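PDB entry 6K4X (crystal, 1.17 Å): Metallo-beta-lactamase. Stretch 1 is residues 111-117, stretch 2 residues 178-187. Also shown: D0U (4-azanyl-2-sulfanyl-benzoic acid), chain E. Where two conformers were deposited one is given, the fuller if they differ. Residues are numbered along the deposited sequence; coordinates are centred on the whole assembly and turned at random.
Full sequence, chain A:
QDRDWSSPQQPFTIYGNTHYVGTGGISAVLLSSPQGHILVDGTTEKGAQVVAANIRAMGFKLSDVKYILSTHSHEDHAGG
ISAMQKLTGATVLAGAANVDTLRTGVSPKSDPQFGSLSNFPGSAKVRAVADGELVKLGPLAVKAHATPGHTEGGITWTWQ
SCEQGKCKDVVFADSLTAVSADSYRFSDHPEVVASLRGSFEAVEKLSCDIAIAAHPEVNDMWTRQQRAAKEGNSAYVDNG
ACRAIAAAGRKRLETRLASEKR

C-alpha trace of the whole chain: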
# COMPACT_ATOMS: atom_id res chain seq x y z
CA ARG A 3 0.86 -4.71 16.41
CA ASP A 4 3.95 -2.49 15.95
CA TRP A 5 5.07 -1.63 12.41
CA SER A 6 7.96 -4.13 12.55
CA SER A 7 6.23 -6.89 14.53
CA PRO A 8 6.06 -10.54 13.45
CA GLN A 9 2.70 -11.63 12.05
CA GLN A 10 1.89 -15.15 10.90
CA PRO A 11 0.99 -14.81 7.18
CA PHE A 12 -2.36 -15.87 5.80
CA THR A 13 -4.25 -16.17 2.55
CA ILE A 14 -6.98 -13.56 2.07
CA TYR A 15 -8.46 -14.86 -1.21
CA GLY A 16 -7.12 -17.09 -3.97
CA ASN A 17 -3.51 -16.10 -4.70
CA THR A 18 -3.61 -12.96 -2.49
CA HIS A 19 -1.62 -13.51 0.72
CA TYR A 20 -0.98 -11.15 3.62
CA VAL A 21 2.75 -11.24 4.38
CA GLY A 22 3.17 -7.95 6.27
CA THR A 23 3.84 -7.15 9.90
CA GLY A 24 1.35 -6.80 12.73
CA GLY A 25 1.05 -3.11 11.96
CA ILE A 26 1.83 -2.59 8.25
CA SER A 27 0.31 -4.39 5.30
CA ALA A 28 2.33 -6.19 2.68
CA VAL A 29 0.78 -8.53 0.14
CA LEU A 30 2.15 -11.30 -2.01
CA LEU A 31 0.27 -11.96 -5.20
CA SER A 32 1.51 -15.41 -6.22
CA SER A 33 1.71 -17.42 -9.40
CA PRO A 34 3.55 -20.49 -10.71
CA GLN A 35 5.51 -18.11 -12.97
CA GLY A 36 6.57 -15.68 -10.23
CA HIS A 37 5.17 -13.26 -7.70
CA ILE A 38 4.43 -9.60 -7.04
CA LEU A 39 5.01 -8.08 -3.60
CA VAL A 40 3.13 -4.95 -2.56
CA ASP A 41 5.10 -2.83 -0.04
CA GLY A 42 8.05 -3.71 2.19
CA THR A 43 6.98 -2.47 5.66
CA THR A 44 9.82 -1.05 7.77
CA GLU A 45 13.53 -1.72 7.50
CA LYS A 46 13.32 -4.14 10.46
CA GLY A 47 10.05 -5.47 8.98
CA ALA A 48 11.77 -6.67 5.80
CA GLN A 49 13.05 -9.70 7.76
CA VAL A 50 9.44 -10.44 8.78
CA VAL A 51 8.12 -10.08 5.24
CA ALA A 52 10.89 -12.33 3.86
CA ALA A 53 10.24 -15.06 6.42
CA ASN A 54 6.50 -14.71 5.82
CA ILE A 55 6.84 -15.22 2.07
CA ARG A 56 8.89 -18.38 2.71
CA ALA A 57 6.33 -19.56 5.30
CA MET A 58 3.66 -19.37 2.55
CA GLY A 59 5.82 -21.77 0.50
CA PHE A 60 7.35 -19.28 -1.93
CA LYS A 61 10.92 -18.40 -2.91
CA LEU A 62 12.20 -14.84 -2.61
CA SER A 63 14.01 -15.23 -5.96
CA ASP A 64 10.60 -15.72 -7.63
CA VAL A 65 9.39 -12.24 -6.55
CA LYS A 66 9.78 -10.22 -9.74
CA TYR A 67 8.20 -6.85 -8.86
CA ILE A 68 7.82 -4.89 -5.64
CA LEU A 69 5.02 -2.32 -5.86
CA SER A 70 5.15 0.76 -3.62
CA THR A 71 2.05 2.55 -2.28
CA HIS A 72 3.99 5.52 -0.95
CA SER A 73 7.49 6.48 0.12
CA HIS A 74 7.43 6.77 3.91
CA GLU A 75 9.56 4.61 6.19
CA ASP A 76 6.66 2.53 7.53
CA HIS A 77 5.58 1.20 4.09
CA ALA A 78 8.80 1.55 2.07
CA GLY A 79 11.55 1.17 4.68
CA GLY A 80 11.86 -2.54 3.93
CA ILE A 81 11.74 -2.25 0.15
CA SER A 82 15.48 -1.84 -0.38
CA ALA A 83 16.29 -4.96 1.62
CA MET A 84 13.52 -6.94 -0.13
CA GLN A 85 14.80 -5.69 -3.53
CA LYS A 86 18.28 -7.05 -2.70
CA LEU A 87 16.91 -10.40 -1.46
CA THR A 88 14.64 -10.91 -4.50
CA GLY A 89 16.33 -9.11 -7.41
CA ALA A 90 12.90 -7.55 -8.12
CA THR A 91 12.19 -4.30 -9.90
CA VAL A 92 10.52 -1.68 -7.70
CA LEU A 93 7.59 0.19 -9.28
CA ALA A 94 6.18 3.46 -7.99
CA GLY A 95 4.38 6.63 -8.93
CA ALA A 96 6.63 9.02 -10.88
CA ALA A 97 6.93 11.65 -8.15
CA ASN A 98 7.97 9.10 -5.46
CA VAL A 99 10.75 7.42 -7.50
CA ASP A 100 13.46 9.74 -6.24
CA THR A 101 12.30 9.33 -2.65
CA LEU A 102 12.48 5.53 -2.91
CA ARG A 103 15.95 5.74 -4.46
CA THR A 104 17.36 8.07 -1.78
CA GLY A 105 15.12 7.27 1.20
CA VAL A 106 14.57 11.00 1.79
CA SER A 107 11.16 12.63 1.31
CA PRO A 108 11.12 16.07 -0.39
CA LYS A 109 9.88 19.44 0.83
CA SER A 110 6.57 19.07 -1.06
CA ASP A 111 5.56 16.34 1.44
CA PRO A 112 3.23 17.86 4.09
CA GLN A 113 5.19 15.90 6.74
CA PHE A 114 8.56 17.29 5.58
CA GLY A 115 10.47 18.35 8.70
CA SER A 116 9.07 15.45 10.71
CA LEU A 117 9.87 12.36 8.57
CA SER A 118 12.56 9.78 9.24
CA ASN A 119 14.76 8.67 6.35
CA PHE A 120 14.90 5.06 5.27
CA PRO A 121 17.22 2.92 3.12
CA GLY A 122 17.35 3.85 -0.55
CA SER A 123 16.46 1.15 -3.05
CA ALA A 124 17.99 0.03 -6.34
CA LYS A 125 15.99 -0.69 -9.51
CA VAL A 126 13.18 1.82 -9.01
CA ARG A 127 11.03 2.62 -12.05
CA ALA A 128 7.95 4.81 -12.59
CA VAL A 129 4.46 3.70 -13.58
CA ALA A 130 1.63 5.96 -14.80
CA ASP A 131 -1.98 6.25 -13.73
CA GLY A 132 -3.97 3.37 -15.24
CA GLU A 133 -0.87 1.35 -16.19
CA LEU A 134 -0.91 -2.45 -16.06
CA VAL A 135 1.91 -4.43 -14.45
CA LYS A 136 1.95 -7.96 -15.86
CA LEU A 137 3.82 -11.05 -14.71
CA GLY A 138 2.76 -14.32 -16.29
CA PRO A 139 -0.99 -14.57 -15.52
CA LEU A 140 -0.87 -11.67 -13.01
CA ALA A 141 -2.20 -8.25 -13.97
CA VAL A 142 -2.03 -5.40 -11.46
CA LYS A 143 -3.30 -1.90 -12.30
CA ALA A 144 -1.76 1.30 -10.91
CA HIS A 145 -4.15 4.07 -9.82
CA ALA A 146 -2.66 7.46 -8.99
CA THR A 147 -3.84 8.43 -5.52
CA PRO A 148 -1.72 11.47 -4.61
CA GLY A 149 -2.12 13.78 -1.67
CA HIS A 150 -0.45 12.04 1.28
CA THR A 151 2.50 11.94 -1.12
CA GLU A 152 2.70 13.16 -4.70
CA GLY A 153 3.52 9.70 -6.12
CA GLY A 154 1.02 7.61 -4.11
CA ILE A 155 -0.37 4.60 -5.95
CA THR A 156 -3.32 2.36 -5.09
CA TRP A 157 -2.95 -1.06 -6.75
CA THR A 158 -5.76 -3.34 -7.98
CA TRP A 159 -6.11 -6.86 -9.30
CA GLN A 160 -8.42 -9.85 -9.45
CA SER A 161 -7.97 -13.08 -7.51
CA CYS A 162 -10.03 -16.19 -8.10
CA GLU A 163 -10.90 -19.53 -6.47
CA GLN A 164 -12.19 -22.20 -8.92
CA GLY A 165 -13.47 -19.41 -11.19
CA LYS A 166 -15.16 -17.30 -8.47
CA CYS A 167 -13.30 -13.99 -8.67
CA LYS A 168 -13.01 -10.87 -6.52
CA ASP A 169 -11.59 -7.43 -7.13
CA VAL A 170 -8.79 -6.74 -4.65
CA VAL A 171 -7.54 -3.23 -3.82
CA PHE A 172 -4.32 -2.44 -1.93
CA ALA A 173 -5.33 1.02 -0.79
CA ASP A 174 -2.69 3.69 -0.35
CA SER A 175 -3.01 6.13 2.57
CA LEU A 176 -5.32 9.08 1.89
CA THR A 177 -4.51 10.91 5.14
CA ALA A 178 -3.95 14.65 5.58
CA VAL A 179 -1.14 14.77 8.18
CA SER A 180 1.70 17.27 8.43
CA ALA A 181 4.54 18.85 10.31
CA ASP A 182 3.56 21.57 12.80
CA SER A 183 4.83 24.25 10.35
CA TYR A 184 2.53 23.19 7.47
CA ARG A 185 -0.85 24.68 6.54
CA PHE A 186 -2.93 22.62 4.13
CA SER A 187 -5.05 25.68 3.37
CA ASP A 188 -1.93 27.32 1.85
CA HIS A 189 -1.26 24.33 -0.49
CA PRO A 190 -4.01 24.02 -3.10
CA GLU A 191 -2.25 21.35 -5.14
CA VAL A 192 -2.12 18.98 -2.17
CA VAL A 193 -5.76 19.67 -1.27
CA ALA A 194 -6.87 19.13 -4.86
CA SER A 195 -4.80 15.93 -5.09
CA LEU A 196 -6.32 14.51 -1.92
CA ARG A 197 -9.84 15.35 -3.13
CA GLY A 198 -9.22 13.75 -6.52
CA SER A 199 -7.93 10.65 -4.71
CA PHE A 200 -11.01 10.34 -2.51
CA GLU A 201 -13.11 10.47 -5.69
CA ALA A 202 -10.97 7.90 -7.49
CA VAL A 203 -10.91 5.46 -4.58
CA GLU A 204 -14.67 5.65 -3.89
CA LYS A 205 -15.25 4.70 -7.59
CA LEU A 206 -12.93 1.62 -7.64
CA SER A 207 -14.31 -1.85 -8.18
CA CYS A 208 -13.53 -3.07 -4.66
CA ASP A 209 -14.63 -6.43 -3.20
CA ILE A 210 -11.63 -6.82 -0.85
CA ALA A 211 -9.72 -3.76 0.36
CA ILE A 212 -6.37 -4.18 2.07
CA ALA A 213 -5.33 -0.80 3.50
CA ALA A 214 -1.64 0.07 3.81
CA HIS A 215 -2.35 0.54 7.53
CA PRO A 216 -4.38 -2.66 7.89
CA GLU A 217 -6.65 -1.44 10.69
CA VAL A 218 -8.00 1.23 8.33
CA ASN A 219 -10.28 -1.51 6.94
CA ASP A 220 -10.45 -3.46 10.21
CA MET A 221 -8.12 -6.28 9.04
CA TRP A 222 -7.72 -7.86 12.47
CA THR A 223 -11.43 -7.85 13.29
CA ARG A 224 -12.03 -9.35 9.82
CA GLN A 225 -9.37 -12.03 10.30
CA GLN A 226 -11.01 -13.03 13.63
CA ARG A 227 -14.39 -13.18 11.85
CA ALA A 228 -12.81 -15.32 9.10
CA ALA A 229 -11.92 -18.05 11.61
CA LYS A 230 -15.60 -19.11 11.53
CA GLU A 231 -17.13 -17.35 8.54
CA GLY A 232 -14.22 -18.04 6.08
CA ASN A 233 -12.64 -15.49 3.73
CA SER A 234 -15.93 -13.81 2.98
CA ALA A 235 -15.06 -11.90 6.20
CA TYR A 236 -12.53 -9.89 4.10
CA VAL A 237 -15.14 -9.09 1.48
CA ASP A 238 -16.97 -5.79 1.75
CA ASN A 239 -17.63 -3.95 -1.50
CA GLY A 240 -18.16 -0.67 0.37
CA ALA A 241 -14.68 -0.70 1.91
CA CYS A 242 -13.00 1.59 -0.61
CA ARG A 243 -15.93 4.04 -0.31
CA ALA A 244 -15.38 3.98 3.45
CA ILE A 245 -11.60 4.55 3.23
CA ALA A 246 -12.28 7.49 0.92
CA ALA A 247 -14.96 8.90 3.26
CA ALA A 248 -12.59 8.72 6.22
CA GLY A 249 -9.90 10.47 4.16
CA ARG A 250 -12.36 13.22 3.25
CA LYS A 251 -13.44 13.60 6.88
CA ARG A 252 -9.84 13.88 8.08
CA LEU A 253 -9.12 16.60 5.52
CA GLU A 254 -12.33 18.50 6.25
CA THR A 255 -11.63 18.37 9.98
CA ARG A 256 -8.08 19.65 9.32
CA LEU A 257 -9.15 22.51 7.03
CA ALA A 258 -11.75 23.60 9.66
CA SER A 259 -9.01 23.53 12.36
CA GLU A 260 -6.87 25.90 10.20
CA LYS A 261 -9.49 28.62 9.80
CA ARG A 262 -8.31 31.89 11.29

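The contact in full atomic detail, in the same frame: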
# COMPACT_ATOMS: atom_id res chain seq x y z
N ASP A 111 6.33 17.25 0.57
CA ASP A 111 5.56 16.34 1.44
C ASP A 111 5.05 17.14 2.62
O ASP A 111 5.83 17.81 3.29
CB ASP A 111 6.45 15.19 1.88
CG ASP A 111 5.72 14.06 2.58
OD1 ASP A 111 4.97 14.33 3.53
OD2 ASP A 111 5.92 12.91 2.15
N PRO A 112 3.73 17.12 2.93
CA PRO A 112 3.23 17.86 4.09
C PRO A 112 3.95 17.52 5.40
O PRO A 112 4.03 18.37 6.28
CB PRO A 112 1.76 17.44 4.16
CG PRO A 112 1.40 17.15 2.70
CD PRO A 112 2.65 16.50 2.14
N GLN A 113 4.47 16.29 5.54
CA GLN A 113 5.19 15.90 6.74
C GLN A 113 6.67 16.31 6.71
O GLN A 113 7.37 16.05 7.70
CB GLN A 113 5.05 14.40 6.98
CG GLN A 113 3.65 13.99 7.38
CD GLN A 113 3.60 12.51 7.66
OE1 GLN A 113 3.99 12.05 8.74
NE2 GLN A 113 3.19 11.71 6.69
N PHE A 114 7.16 16.91 5.64
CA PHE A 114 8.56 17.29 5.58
C PHE A 114 8.93 18.15 6.78
O PHE A 114 8.25 19.15 7.11
CB PHE A 114 8.85 18.07 4.30
CG PHE A 114 10.30 18.40 4.10
CD1 PHE A 114 11.17 17.46 3.56
CD2 PHE A 114 10.79 19.65 4.44
CE1 PHE A 114 12.51 17.78 3.35
CE2 PHE A 114 12.14 19.94 4.26
CZ PHE A 114 12.99 19.01 3.71
N GLY A 115 10.03 17.76 7.43
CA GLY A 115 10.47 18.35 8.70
C GLY A 115 10.30 17.37 9.84
O GLY A 115 10.94 17.52 10.90
N SER A 116 9.45 16.36 9.64
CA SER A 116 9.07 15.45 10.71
C SER A 116 9.25 13.98 10.29
O SER A 116 8.97 13.08 11.07
CB SER A 116 7.66 15.71 11.18
OG SER A 116 6.71 15.28 10.22
N LEU A 117 9.76 13.73 9.08
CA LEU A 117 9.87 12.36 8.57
C LEU A 117 11.25 11.78 8.88
O LEU A 117 12.24 12.52 8.88
CB LEU A 117 9.62 12.32 7.06
CG LEU A 117 8.20 12.65 6.63
CD1 LEU A 117 8.15 13.04 5.16
CD2 LEU A 117 7.27 11.49 6.93
N ALA A 178 -4.49 13.30 5.43
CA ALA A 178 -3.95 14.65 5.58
C ALA A 178 -3.28 14.74 6.95
O ALA A 178 -3.95 14.74 8.02
CB ALA A 178 -5.05 15.67 5.45
N VAL A 179 -1.96 14.70 6.95
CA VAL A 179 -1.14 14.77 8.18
C VAL A 179 0.09 15.61 7.83
O VAL A 179 0.53 15.63 6.70
CB VAL A 179 -0.76 13.37 8.69
CG1 VAL A 179 -0.13 12.54 7.59
CG2 VAL A 179 0.14 13.31 9.91
N SER A 180 0.61 16.37 8.78
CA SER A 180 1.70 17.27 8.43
C SER A 180 2.60 17.54 9.62
O SER A 180 2.27 17.27 10.76
CB SER A 180 1.17 18.56 7.90
OG SER A 180 0.66 19.38 8.95
N ALA A 181 3.72 18.18 9.31
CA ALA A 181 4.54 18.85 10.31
C ALA A 181 3.75 20.02 10.91
O ALA A 181 2.84 20.56 10.31
CB ALA A 181 5.82 19.36 9.68
N ASP A 182 4.19 20.46 12.09
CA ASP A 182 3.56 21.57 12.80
C ASP A 182 3.60 22.85 11.96
O ASP A 182 2.72 23.71 12.11
CB ASP A 182 4.24 21.80 14.16
CG ASP A 182 3.86 20.76 15.19
OD1 ASP A 182 2.87 20.05 14.97
OD2 ASP A 182 4.55 20.67 16.23
N SER A 183 4.62 23.02 11.11
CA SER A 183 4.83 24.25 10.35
C SER A 183 4.01 24.31 9.06
O SER A 183 4.16 25.27 8.31
CB SER A 183 6.31 24.36 10.05
OG SER A 183 6.72 23.21 9.33
N TYR A 184 3.20 23.28 8.76
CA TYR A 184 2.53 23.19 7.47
C TYR A 184 1.04 23.51 7.56
O TYR A 184 0.34 22.98 8.45
CB TYR A 184 2.67 21.77 6.94
CG TYR A 184 2.23 21.54 5.53
CD1 TYR A 184 3.12 21.71 4.50
CD2 TYR A 184 0.95 21.10 5.23
CE1 TYR A 184 2.75 21.47 3.19
CE2 TYR A 184 0.58 20.82 3.94
CZ TYR A 184 1.48 21.01 2.91
OH TYR A 184 1.08 20.73 1.62
N ARG A 185 0.56 24.33 6.63
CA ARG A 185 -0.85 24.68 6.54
C ARG A 185 -1.42 24.14 5.24
O ARG A 185 -1.06 24.62 4.14
CB ARG A 185 -0.98 26.20 6.65
CG ARG A 185 -2.41 26.69 6.70
CD ARG A 185 -2.50 28.14 7.11
NE ARG A 185 -3.86 28.51 7.50
CZ ARG A 185 -4.77 29.10 6.73
NH1 ARG A 185 -5.99 29.26 7.20
NH2 ARG A 185 -4.48 29.46 5.49
N PHE A 186 -2.35 23.19 5.33
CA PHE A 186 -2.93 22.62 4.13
C PHE A 186 -3.64 23.70 3.32
O PHE A 186 -3.62 23.65 2.09
CB PHE A 186 -3.93 21.50 4.46
CG PHE A 186 -3.25 20.17 4.66
CD1 PHE A 186 -3.03 19.33 3.59
CD2 PHE A 186 -2.80 19.79 5.92
CE1 PHE A 186 -2.35 18.13 3.76
CE2 PHE A 186 -2.16 18.57 6.09
CZ PHE A 186 -1.93 17.75 5.01
N SER A 187 -4.28 24.64 4.01
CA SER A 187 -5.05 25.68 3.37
C SER A 187 -4.16 26.57 2.49
O SER A 187 -4.70 27.36 1.69
CB SER A 187 -5.80 26.50 4.39
OG SER A 187 -6.74 25.72 5.10
O2 D0U E . 0.15 6.17 6.09
C7 D0U E . -0.47 7.00 6.78
O1 D0U E . -1.72 7.19 6.65
C3 D0U E . 0.22 7.83 7.80
C2 D0U E . -0.62 8.55 8.70
C4 D0U E . 1.62 7.93 7.91
S1 D0U E . 2.83 7.10 7.04
C5 D0U E . 2.12 8.79 8.92
C6 D0U E . 1.30 9.50 9.79
N1 D0U E . 1.83 10.31 10.79
C1 D0U E . -0.06 9.36 9.68

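This is a small loop-to-loop contact in which a single proline, P112, does most of the work, joined to the other loop by one backbone hydrogen bond and by packing of the proline ring against two aromatic side chains. The bond runs from A181 N to P112 O at 3.1 Å and is nearly straight (163°). Beside this bond, the pyrrolidine ring packs against two aromatic residues: P112 CA sits 3.7 Å from the centroid of the Y184 ring, 9° off its normal, a CH-pi contact over the face, while P112 CB comes within 3.8 Å of F186 CZ.

Each loop is braced from within. D111 to F114 form a type I turn, with F114 N bonded to D111 O, and D111 OD1 accepts the amide of Q113 (2.9 Å from Q113 N). A type I turn from A181 to Y184 begins at the bonded A181 itself and brings the tyrosine back over the proline.

A second turn, type II from Q113 to S116, carries G115 with phi at 110°, a conformation that by itself calls for glycine. An ideal CB there would lie 3.9 Å from A181 CB, ordinary packing distance, so the need for glycine comes from the backbone, where that CB would be jammed against the carbonyl O of F114. A181 CB itself packs 3.5 Å from F114 O. At the ligand end, Q113 NE2 lies 3.5 Å from V179 CG1, and both residues approach the D0U amine: Q113 OE1 is 3.4 Å from N1, V179 CG2 3.6 Å.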